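Local coordinates for signal recognition particle receptor FtsY (Sulfolobus acidocaldarius, PDB 5L3S), which is an SRP54-type receptor for the signal recognition particle, in which a helical bundle domain is joined to a P-loop NTPase domain, at residues D25-L30 with E68-T73; Y41-K46 with L262-K267; T132-S137 with L155-I160; L219-L224 with V245-V250. One frame throughout, in Å; residues are numbered along the deposited sequence.

Interaction 1 lies inside the helical bundle domain. Interaction 2 joins helix 41-55 of that bundle to helix 258-266 of the GTPase domain, with its centre about 18 Å from that of interaction 1. Interactions 3 and 4 pair strands of one mixed sheet in the GTPase domain, about 22 Å apart between centres. Interaction 4 reaches the bound GNP through K249. Interactions 2 and 4 touch: L262 CD1 packs on V245 CG2 at 3.9 Å and also meets L221 CD1. The bundle thus leans on a helix that covers the nucleotide-binding sheet. Interactions 1 and 3 are farthest apart, about 49 Å between centres.

Interaction 1. Residues D25-L30 with E68-T73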
# COMPACT_ATOMS: atom_id res chain seq x y z
N ASP B 25 28.69 13.78 -8.41
CA ASP B 25 27.49 14.24 -9.09
C ASP B 25 26.58 13.10 -9.53
O ASP B 25 25.37 13.15 -9.34
CB ASP B 25 27.84 15.10 -10.29
CG ASP B 25 28.36 16.46 -9.90
OD1 ASP B 25 28.14 16.85 -8.74
OD2 ASP B 25 28.98 17.13 -10.75
N VAL B 26 27.16 12.08 -10.14
CA VAL B 26 26.34 10.99 -10.66
C VAL B 26 25.77 10.12 -9.54
O VAL B 26 24.66 9.59 -9.65
CB VAL B 26 27.10 10.14 -11.72
CG1 VAL B 26 28.29 9.43 -11.09
CG2 VAL B 26 26.16 9.15 -12.37
N ILE B 27 26.52 9.98 -8.44
CA ILE B 27 26.03 9.19 -7.31
C ILE B 27 24.78 9.84 -6.71
O ILE B 27 23.84 9.16 -6.31
CB ILE B 27 27.13 8.99 -6.23
CG1 ILE B 27 28.23 8.05 -6.74
CG2 ILE B 27 26.56 8.37 -4.97
CD1 ILE B 27 27.78 6.65 -6.97
N GLU B 28 24.77 11.17 -6.66
CA GLU B 28 23.60 11.87 -6.16
C GLU B 28 22.38 11.74 -7.07
O GLU B 28 21.27 11.54 -6.58
CB GLU B 28 23.90 13.34 -5.84
CG GLU B 28 24.82 13.51 -4.63
CD GLU B 28 24.34 12.73 -3.41
OE1 GLU B 28 23.26 13.06 -2.87
OE2 GLU B 28 25.04 11.79 -3.00
N GLU B 29 22.57 11.86 -8.38
CA GLU B 29 21.45 11.65 -9.30
C GLU B 29 20.89 10.23 -9.15
O GLU B 29 19.68 10.02 -9.15
CB GLU B 29 21.85 11.90 -10.75
CG GLU B 29 22.01 13.36 -11.11
CD GLU B 29 22.53 13.58 -12.52
OE1 GLU B 29 22.92 12.59 -13.18
OE2 GLU B 29 22.55 14.74 -12.98
N LEU B 30 21.79 9.25 -9.01
CA LEU B 30 21.36 7.87 -8.83
C LEU B 30 20.62 7.65 -7.51
O LEU B 30 19.69 6.85 -7.44
CB LEU B 30 22.55 6.91 -8.94
CG LEU B 30 23.13 6.79 -10.36
CD1 LEU B 30 24.42 5.98 -10.37
CD2 LEU B 30 22.09 6.19 -11.30
N GLU B 68 28.58 7.28 -17.38
CA GLU B 68 27.97 6.11 -17.99
C GLU B 68 28.51 4.80 -17.42
O GLU B 68 27.74 3.87 -17.18
CB GLU B 68 28.10 6.12 -19.52
CG GLU B 68 27.22 5.06 -20.17
CD GLU B 68 27.27 5.08 -21.69
OE1 GLU B 68 28.25 5.62 -22.24
OE2 GLU B 68 26.33 4.56 -22.32
N ILE B 69 29.83 4.72 -17.19
CA ILE B 69 30.40 3.55 -16.53
C ILE B 69 29.76 3.33 -15.15
O ILE B 69 29.51 2.20 -14.75
CB ILE B 69 31.95 3.62 -16.41
CG1 ILE B 69 32.60 3.37 -17.77
CG2 ILE B 69 32.48 2.59 -15.43
CD1 ILE B 69 32.98 4.62 -18.52
N VAL B 70 29.51 4.42 -14.44
CA VAL B 70 28.87 4.36 -13.13
C VAL B 70 27.47 3.79 -13.23
O VAL B 70 27.10 2.88 -12.48
CB VAL B 70 28.79 5.75 -12.47
CG1 VAL B 70 27.98 5.70 -11.17
CG2 VAL B 70 30.19 6.28 -12.20
N ILE B 71 26.69 4.32 -14.16
CA ILE B 71 25.31 3.88 -14.35
C ILE B 71 25.26 2.42 -14.78
O ILE B 71 24.47 1.63 -14.26
CB ILE B 71 24.57 4.77 -15.37
CG1 ILE B 71 24.38 6.18 -14.79
CG2 ILE B 71 23.23 4.18 -15.74
CD1 ILE B 71 23.88 7.21 -15.80
N ASN B 72 26.12 2.05 -15.72
CA ASN B 72 26.16 0.66 -16.18
C ASN B 72 26.65 -0.30 -15.11
O ASN B 72 26.15 -1.42 -15.01
CB ASN B 72 26.99 0.53 -17.45
CG ASN B 72 26.26 1.02 -18.67
OD1 ASN B 72 25.05 1.24 -18.62
ND2 ASN B 72 26.98 1.21 -19.77
N THR B 73 27.62 0.12 -14.32
CA THR B 73 28.10 -0.70 -13.20
C THR B 73 26.95 -0.94 -12.21
O THR B 73 26.78 -2.06 -11.70
CB THR B 73 29.31 -0.05 -12.49
OG1 THR B 73 30.34 0.21 -13.44
CG2 THR B 73 29.86 -0.96 -11.41
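In the helical bundle domain of this SRP54-type protein, V26 and L30 of helix 20-36 pack against V70 and I71 of helix 66-85. The two short segments run in broadly the same direction. Their axes differ by 39° and come within 10.2 Å. The contact is apolar, and V70 is its centre. V26 and V70 reach toward each other tip to tip. V26 CG1 lies 3.7 Å from V70 CG1 and almost as near to V70 CG2, so one methyl of V26 faces both branches of V70. The chi1 of V26 is 65°, which sets CG1 between its own backbone N and carbonyl carbon. With CG1 anti to its backbone N (chi1 173°), V70 presents this methyl to both V26 and L30. L30 CD1 comes to 3.7 Å from V70 CG1 on an oblique path. I27 adds a lighter touch, with CD1 4.3 Å from V70 CG1.

I71 lies to one side of this core and is partly exposed. Its CG1 is 4.2 Å from L30 CD2. V26 CG2 stands at the same range, 4.2 Å from I71 CG1, and is about as near to V70 CG1. L30 divides its branches, CD1 on V70 and CD2 on I71.

Helix 41-55 closes the other side: L51 touches both I27 and V70. L30 also meets L74, one turn farther along helix 66-85 than V70. Aliphatic branches meeting between neighbouring helices, with a third helix over them, are typical of the core of a helical bundle.

Interaction 2. Residues Y41-K46 with L262-K267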
# COMPACT_ATOMS: atom_id res chain seq x y z
N TYR B 41 15.69 4.29 1.98
CA TYR B 41 16.85 5.17 2.15
C TYR B 41 18.09 4.38 2.55
O TYR B 41 19.18 4.58 1.99
CB TYR B 41 16.56 6.23 3.22
CG TYR B 41 17.58 7.35 3.26
CD1 TYR B 41 17.33 8.58 2.67
CD2 TYR B 41 18.82 7.16 3.89
CE1 TYR B 41 18.27 9.60 2.71
CE2 TYR B 41 19.76 8.17 3.92
CZ TYR B 41 19.49 9.39 3.33
OH TYR B 41 20.43 10.39 3.38
N GLU B 42 17.92 3.50 3.53
CA GLU B 42 19.03 2.74 4.10
C GLU B 42 19.66 1.77 3.08
O GLU B 42 20.88 1.60 3.04
CB GLU B 42 18.55 2.00 5.35
CG GLU B 42 18.05 2.92 6.49
CD GLU B 42 16.64 3.50 6.27
OE1 GLU B 42 15.85 2.94 5.49
OE2 GLU B 42 16.33 4.54 6.90
N VAL B 43 18.83 1.14 2.26
CA VAL B 43 19.32 0.22 1.24
C VAL B 43 19.97 0.99 0.08
O VAL B 43 21.02 0.59 -0.43
CB VAL B 43 18.18 -0.68 0.71
CG1 VAL B 43 18.62 -1.49 -0.50
CG2 VAL B 43 17.70 -1.58 1.83
N THR B 44 19.35 2.09 -0.32
CA THR B 44 19.92 2.98 -1.33
C THR B 44 21.32 3.44 -0.95
O THR B 44 22.25 3.39 -1.76
CB THR B 44 19.00 4.19 -1.56
OG1 THR B 44 17.84 3.75 -2.28
CG2 THR B 44 19.69 5.28 -2.35
N GLU B 45 21.49 3.87 0.30
CA GLU B 45 22.81 4.29 0.77
C GLU B 45 23.86 3.17 0.69
O GLU B 45 24.98 3.39 0.22
CB GLU B 45 22.73 4.84 2.18
CG GLU B 45 24.05 5.40 2.68
CD GLU B 45 23.91 6.23 3.94
OE1 GLU B 45 22.77 6.36 4.44
OE2 GLU B 45 24.94 6.75 4.42
N LYS B 46 23.50 1.97 1.14
CA LYS B 46 24.46 0.86 1.13
C LYS B 46 24.85 0.48 -0.29
O LYS B 46 26.01 0.25 -0.59
CB LYS B 46 23.90 -0.36 1.86
CG LYS B 46 23.81 -0.22 3.37
CD LYS B 46 23.01 -1.37 3.96
CE LYS B 46 23.02 -1.35 5.48
NZ LYS B 46 22.01 -2.30 6.04
N LEU B 262 14.41 -6.37 -0.88
CA LEU B 262 14.16 -7.75 -0.46
C LEU B 262 15.35 -8.66 -0.76
O LEU B 262 15.78 -9.44 0.09
CB LEU B 262 12.93 -8.28 -1.18
CG LEU B 262 11.59 -7.82 -0.67
CD1 LEU B 262 10.52 -8.29 -1.63
CD2 LEU B 262 11.39 -8.40 0.71
N ALA B 263 15.85 -8.58 -1.99
CA ALA B 263 16.99 -9.38 -2.39
C ALA B 263 18.24 -8.95 -1.62
O ALA B 263 18.96 -9.79 -1.08
CB ALA B 263 17.23 -9.26 -3.88
N TYR B 264 18.47 -7.64 -1.54
CA TYR B 264 19.69 -7.12 -0.94
C TYR B 264 19.74 -7.37 0.57
O TYR B 264 20.76 -7.83 1.09
CB TYR B 264 19.87 -5.63 -1.27
CG TYR B 264 21.20 -5.05 -0.87
CD1 TYR B 264 21.40 -4.50 0.38
CD2 TYR B 264 22.27 -5.06 -1.77
CE1 TYR B 264 22.63 -3.97 0.74
CE2 TYR B 264 23.49 -4.53 -1.42
CZ TYR B 264 23.67 -3.99 -0.17
OH TYR B 264 24.89 -3.47 0.17
N GLU B 265 18.65 -7.08 1.27
CA GLU B 265 18.59 -7.23 2.72
C GLU B 265 18.23 -8.62 3.23
O GLU B 265 18.80 -9.09 4.21
CB GLU B 265 17.57 -6.25 3.32
CG GLU B 265 18.04 -4.83 3.33
CD GLU B 265 19.22 -4.64 4.24
OE1 GLU B 265 19.17 -5.18 5.37
OE2 GLU B 265 20.18 -3.98 3.83
N LEU B 266 17.25 -9.26 2.60
CA LEU B 266 16.64 -10.46 3.16
C LEU B 266 16.90 -11.73 2.35
O LEU B 266 16.49 -12.81 2.76
CB LEU B 266 15.13 -10.26 3.31
CG LEU B 266 14.71 -9.06 4.15
CD1 LEU B 266 13.20 -8.92 4.20
CD2 LEU B 266 15.30 -9.18 5.54
N LYS B 267 17.57 -11.57 1.21
CA LYS B 267 17.76 -12.67 0.27
C LYS B 267 16.45 -13.35 -0.09
O LYS B 267 16.39 -14.57 -0.20
CB LYS B 267 18.77 -13.71 0.80
CG LYS B 267 20.20 -13.18 0.90
CD LYS B 267 20.55 -12.44 -0.38
CE LYS B 267 21.66 -11.42 -0.18
NZ LYS B 267 21.74 -10.50 -1.34
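The carboxylate of E265 is held by two cations: OE1 by R234 in a salt bridge, and OE2 by K46 across the contact. K46 NZ lies 3.3 Å from E265 OE2, a salt bridge whose hydrogen bond is weak. The two side chains cross at about a right angle. The E265 chain is bent at chi2 (-65°), which turns CD out of the extended course. The lysine is extended beyond CG, and its CD also passes 3.9 Å from E265 OE2.

Beside this charged pair the contact is apolar. V43 CG2 packs on E265 CG at 3.6 Å, while the other methyl, CG1, is 4.2 Å from Y264 CD1. V43 slides past both residues in the opposite direction. Here the helical bundle meets the GTPase domain. The axes of helix 41-46 and helix 262-266 stand at 86° to each other, 10.8 Å apart. L230 of helix 228-239 touches V43 as well.

The Y264 ring lies next to K46. K46 CB is 3.7 Å from Y264 OH and 4.0 Å from Y264 CE1, in an oblique approach. E265 OE2 sits at the edge of this ring, in its plane. The Y264 hydroxyl is hydrogen-bonded to D50 OD2, one turn beyond K46 on helix 41-55.

Interaction 3. Residues T132-S137 with L155-I160; sequences TIIAAS and LEVQLI
I134 pairs with L159 and A135 with I160 as parallel strands whose axes lie 4.8 Å apart at 28°. This is the beta-alpha-beta unit of strand 132-137, helix 144-155 and strand 158-160, at one margin of the P-loop NTPase sheet. I134 uses both its backbone groups. Its N-H reaches Q158 O, and its O takes I160 N at 2.8 Å in a nearly straight bond. A136 N then bonds to I160 O.

On the face under helix 144-155, L159 CD1 lies 3.6 Å from I134 CG2 and 3.9 Å from A136 CB. I134 CD1 turns the other way and meets V157 CG2 at 4.0 Å, the two side chains crossing at about a right angle. L148 touches both I134 and A136.

On the opposite face, I133 CD1 rests 4.0 Å from I160 CG1. I133 CG2 lies beside Q158 CB, both side chains pointing the same way. A water bridges T132 O and Q158 N, which stand 4.3 Å apart. The Q158 chain is bent at chi2 (94°), and its NE2 donates to L159 O at 3.0 Å, 57° above that carbonyl plane.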
# COMPACT_ATOMS: atom_id res chain seq x y z
N THR B 132 -6.79 -27.41 -8.82
CA THR B 132 -6.63 -26.56 -7.65
C THR B 132 -7.91 -26.45 -6.84
O THR B 132 -9.00 -26.48 -7.41
CB THR B 132 -6.26 -25.11 -8.06
OG1 THR B 132 -7.33 -24.54 -8.83
CG2 THR B 132 -4.99 -25.09 -8.90
N ILE B 133 -7.78 -26.33 -5.53
CA ILE B 133 -8.91 -25.91 -4.70
C ILE B 133 -8.43 -24.80 -3.78
O ILE B 133 -7.23 -24.68 -3.49
CB ILE B 133 -9.52 -27.05 -3.86
CG1 ILE B 133 -8.57 -27.49 -2.75
CG2 ILE B 133 -9.93 -28.23 -4.73
CD1 ILE B 133 -9.16 -28.55 -1.85
N ILE B 134 -9.36 -23.97 -3.34
CA ILE B 134 -9.04 -22.84 -2.49
C ILE B 134 -9.62 -23.09 -1.11
O ILE B 134 -10.77 -23.52 -0.99
CB ILE B 134 -9.68 -21.55 -3.04
CG1 ILE B 134 -9.25 -21.33 -4.49
CG2 ILE B 134 -9.37 -20.36 -2.13
CD1 ILE B 134 -10.01 -20.21 -5.20
N ALA B 135 -8.81 -22.83 -0.09
CA ALA B 135 -9.27 -22.82 1.29
C ALA B 135 -9.61 -21.37 1.68
O ALA B 135 -8.73 -20.49 1.67
CB ALA B 135 -8.19 -23.36 2.20
N ALA B 136 -10.87 -21.14 2.04
CA ALA B 136 -11.33 -19.82 2.48
C ALA B 136 -10.99 -19.61 3.95
O ALA B 136 -11.88 -19.58 4.81
CB ALA B 136 -12.82 -19.68 2.24
N SER B 137 -9.71 -19.46 4.25
CA SER B 137 -9.26 -19.39 5.64
C SER B 137 -9.18 -17.97 6.24
O SER B 137 -8.64 -17.80 7.33
CB SER B 137 -7.93 -20.14 5.82
OG SER B 137 -8.13 -21.55 5.84
N LEU B 155 -13.79 -19.06 -11.93
CA LEU B 155 -12.63 -19.88 -12.34
C LEU B 155 -13.01 -21.36 -12.44
O LEU B 155 -12.22 -22.19 -12.90
CB LEU B 155 -11.49 -19.70 -11.34
CG LEU B 155 -10.92 -18.28 -11.26
CD1 LEU B 155 -10.30 -18.08 -9.92
CD2 LEU B 155 -9.90 -18.07 -12.37
N GLU B 156 -14.22 -21.68 -11.99
CA GLU B 156 -14.74 -23.05 -11.97
C GLU B 156 -13.86 -23.99 -11.17
O GLU B 156 -13.50 -25.08 -11.62
CB GLU B 156 -14.97 -23.59 -13.39
CG GLU B 156 -16.03 -22.84 -14.16
CD GLU B 156 -16.28 -23.43 -15.53
OE1 GLU B 156 -15.34 -23.44 -16.36
OE2 GLU B 156 -17.41 -23.90 -15.78
N VAL B 157 -13.48 -23.56 -9.97
CA VAL B 157 -12.73 -24.42 -9.07
C VAL B 157 -13.47 -24.52 -7.76
O VAL B 157 -14.26 -23.64 -7.42
CB VAL B 157 -11.30 -23.90 -8.82
CG1 VAL B 157 -10.51 -23.88 -10.13
CG2 VAL B 157 -11.33 -22.52 -8.19
N GLN B 158 -13.21 -25.59 -7.02
CA GLN B 158 -13.86 -25.81 -5.74
C GLN B 158 -13.33 -24.90 -4.63
O GLN B 158 -12.12 -24.78 -4.44
CB GLN B 158 -13.70 -27.26 -5.30
CG GLN B 158 -14.04 -27.49 -3.84
CD GLN B 158 -15.48 -27.94 -3.64
OE1 GLN B 158 -15.91 -28.93 -4.22
NE2 GLN B 158 -16.23 -27.20 -2.81
N LEU B 159 -14.24 -24.27 -3.90
CA LEU B 159 -13.88 -23.49 -2.72
C LEU B 159 -14.28 -24.27 -1.48
O LEU B 159 -15.41 -24.72 -1.36
CB LEU B 159 -14.63 -22.15 -2.71
CG LEU B 159 -14.35 -21.27 -1.50
CD1 LEU B 159 -12.88 -20.82 -1.49
CD2 LEU B 159 -15.28 -20.05 -1.49
N ILE B 160 -13.35 -24.42 -0.55
CA ILE B 160 -13.67 -25.07 0.70
C ILE B 160 -13.91 -23.99 1.77
O ILE B 160 -13.00 -23.23 2.13
CB ILE B 160 -12.56 -26.04 1.13
CG1 ILE B 160 -12.34 -27.09 0.03
CG2 ILE B 160 -12.90 -26.71 2.46
CD1 ILE B 160 -13.48 -28.10 -0.08
O HOH W 1 -11.51 -27.53 -8.10

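Interaction 4. Residues L219-L224 with V245-V250. With GNP (phosphoaminophosphonic acid-guanylate ester), chain R.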
# COMPACT_ATOMS: atom_id res chain seq x y z
N LEU B 219 4.48 -14.26 0.88
CA LEU B 219 4.13 -12.97 1.46
C LEU B 219 3.67 -12.07 0.33
O LEU B 219 4.32 -11.98 -0.72
CB LEU B 219 5.33 -12.36 2.17
CG LEU B 219 5.15 -10.90 2.62
CD1 LEU B 219 4.07 -10.78 3.67
CD2 LEU B 219 6.51 -10.31 3.10
N ILE B 220 2.54 -11.40 0.53
CA ILE B 220 2.08 -10.40 -0.42
C ILE B 220 2.46 -8.99 0.05
O ILE B 220 2.18 -8.62 1.18
CB ILE B 220 0.56 -10.48 -0.65
CG1 ILE B 220 0.14 -11.91 -1.03
CG2 ILE B 220 0.14 -9.49 -1.72
CD1 ILE B 220 0.89 -12.44 -2.25
N LEU B 221 3.15 -8.24 -0.82
CA LEU B 221 3.49 -6.84 -0.55
C LEU B 221 2.88 -5.94 -1.63
O LEU B 221 2.82 -6.31 -2.80
CB LEU B 221 5.03 -6.65 -0.49
CG LEU B 221 5.78 -7.40 0.62
CD1 LEU B 221 7.30 -7.33 0.47
CD2 LEU B 221 5.37 -6.88 2.02
N ASP B 222 2.43 -4.76 -1.21
CA ASP B 222 1.87 -3.74 -2.09
C ASP B 222 3.00 -2.90 -2.68
O ASP B 222 3.76 -2.28 -1.93
CB ASP B 222 0.95 -2.83 -1.25
CG ASP B 222 0.08 -1.90 -2.09
OD1 ASP B 222 0.51 -1.47 -3.19
OD2 ASP B 222 -1.06 -1.59 -1.64
N SER B 223 3.12 -2.85 -4.00
CA SER B 223 4.22 -2.09 -4.62
C SER B 223 4.09 -0.57 -4.46
O SER B 223 5.06 0.15 -4.70
CB SER B 223 4.40 -2.44 -6.09
OG SER B 223 3.32 -1.96 -6.86
N LEU B 224 2.91 -0.08 -4.08
CA LEU B 224 2.75 1.35 -3.79
C LEU B 224 3.30 1.73 -2.42
O LEU B 224 3.51 2.91 -2.15
CB LEU B 224 1.30 1.78 -3.88
CG LEU B 224 0.78 2.10 -5.28
CD1 LEU B 224 -0.74 2.23 -5.24
CD2 LEU B 224 1.45 3.36 -5.83
N VAL B 245 7.91 -13.67 -2.49
CA VAL B 245 7.00 -12.54 -2.40
C VAL B 245 6.30 -12.38 -3.74
O VAL B 245 6.90 -12.61 -4.80
CB VAL B 245 7.81 -11.26 -2.08
CG1 VAL B 245 6.99 -10.00 -2.33
CG2 VAL B 245 8.32 -11.31 -0.64
N ILE B 246 5.03 -11.98 -3.69
CA ILE B 246 4.36 -11.44 -4.87
C ILE B 246 4.07 -9.95 -4.60
O ILE B 246 3.52 -9.61 -3.56
CB ILE B 246 3.07 -12.23 -5.21
CG1 ILE B 246 3.44 -13.64 -5.72
CG2 ILE B 246 2.23 -11.48 -6.25
CD1 ILE B 246 2.23 -14.58 -5.95
N LEU B 247 4.47 -9.09 -5.54
CA LEU B 247 4.24 -7.65 -5.43
C LEU B 247 3.02 -7.28 -6.25
O LEU B 247 2.94 -7.63 -7.43
CB LEU B 247 5.43 -6.88 -6.02
CG LEU B 247 6.80 -7.07 -5.37
CD1 LEU B 247 7.80 -6.09 -5.99
CD2 LEU B 247 6.68 -6.84 -3.88
N THR B 248 2.07 -6.55 -5.66
CA THR B 248 0.83 -6.20 -6.35
C THR B 248 0.76 -4.72 -6.77
O THR B 248 1.55 -3.90 -6.31
CB THR B 248 -0.38 -6.43 -5.43
OG1 THR B 248 -0.25 -5.59 -4.27
CG2 THR B 248 -0.46 -7.91 -4.98
N LYS B 249 -0.20 -4.41 -7.64
CA LYS B 249 -0.55 -3.04 -7.98
C LYS B 249 0.58 -2.30 -8.67
O LYS B 249 0.69 -1.09 -8.57
CB LYS B 249 -1.03 -2.27 -6.73
CG LYS B 249 -2.18 -2.95 -6.00
CD LYS B 249 -2.54 -2.21 -4.68
CE LYS B 249 -3.39 -3.13 -3.77
NZ LYS B 249 -3.63 -2.53 -2.41
N VAL B 250 1.41 -3.05 -9.39
CA VAL B 250 2.55 -2.48 -10.10
C VAL B 250 2.02 -1.60 -11.23
O VAL B 250 2.68 -0.66 -11.68
CB VAL B 250 3.48 -3.61 -10.59
CG1 VAL B 250 4.49 -3.11 -11.60
CG2 VAL B 250 4.17 -4.25 -9.39
PG GNP R . -7.82 -8.27 2.96
O1G GNP R . -8.23 -9.72 2.86
O2G GNP R . -8.92 -7.39 3.53
O3G GNP R . -6.60 -8.03 3.83
N3B GNP R . -7.48 -7.73 1.49
PB GNP R . -6.56 -8.59 0.46
O1B GNP R . -7.06 -9.96 0.37
O2B GNP R . -5.16 -8.50 0.90
O3A GNP R . -6.71 -7.89 -0.87
PA GNP R . -7.81 -8.02 -1.93
O1A GNP R . -7.57 -9.22 -2.79
O2A GNP R . -9.17 -7.89 -1.32
O5' GNP R . -7.56 -6.82 -2.91
C5' GNP R . -7.73 -5.42 -2.50
C4' GNP R . -7.99 -4.58 -3.74
O4' GNP R . -6.76 -4.46 -4.55
C3' GNP R . -9.04 -5.16 -4.67
O3' GNP R . -9.76 -4.09 -5.26
C2' GNP R . -8.20 -5.87 -5.75
O2' GNP R . -8.89 -5.95 -6.98
C1' GNP R . -7.08 -4.83 -5.87
N9 GNP R . -5.86 -5.38 -6.47
C8 GNP R . -5.18 -6.52 -6.14
N7 GNP R . -4.10 -6.72 -6.87
C5 GNP R . -4.09 -5.63 -7.74
C6 GNP R . -3.18 -5.30 -8.76
O6 GNP R . -2.18 -5.96 -9.10
N1 GNP R . -3.53 -4.12 -9.42
C2 GNP R . -4.63 -3.35 -9.09
N2 GNP R . -4.84 -2.24 -9.80
N3 GNP R . -5.49 -3.66 -8.13
C4 GNP R . -5.16 -4.80 -7.51
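S223 and T248 close the tightly packed part of this contact. T248 O accepts two bonds from S223, one from N and one from OG, the latter at 2.7 Å. Before them, L219, I220 and L221 run parallel to V245, I246 and L247, all buried. I220 CD1 lies 3.7 Å from I246 CB, the two side chains side by side. I220 CG2 touches T248 CG2 at 3.7 Å. On the face of L219 and L221, L221 CB meets L247 CD2 at 3.8 Å.

These are adjoining strands of a beta-alpha-beta unit in the P-loop NTPase fold. T248, K249, V250 and D251 match the TKXD base-recognition motif of SRP GTPases.

The side of D222, which is partly exposed, is more polar. K249 NZ meets D222 OD2 at 2.8 Å, 48° above the carboxylate plane. The same NZ also bonds to G111 O and to the backbone of another protein chain. D222 OD1 accepts L224 N in an Asx turn, which fixes the other carboxylate oxygen. The lysine, extended beyond CG, runs across the guanine of GNP. K249 CG lies above the ring, 3.7 Å from GNP C5 and nearly as close to C6. K249 N donates to GNP O6 at 2.9 Å, and D251 OD1 also bonds to the ligand.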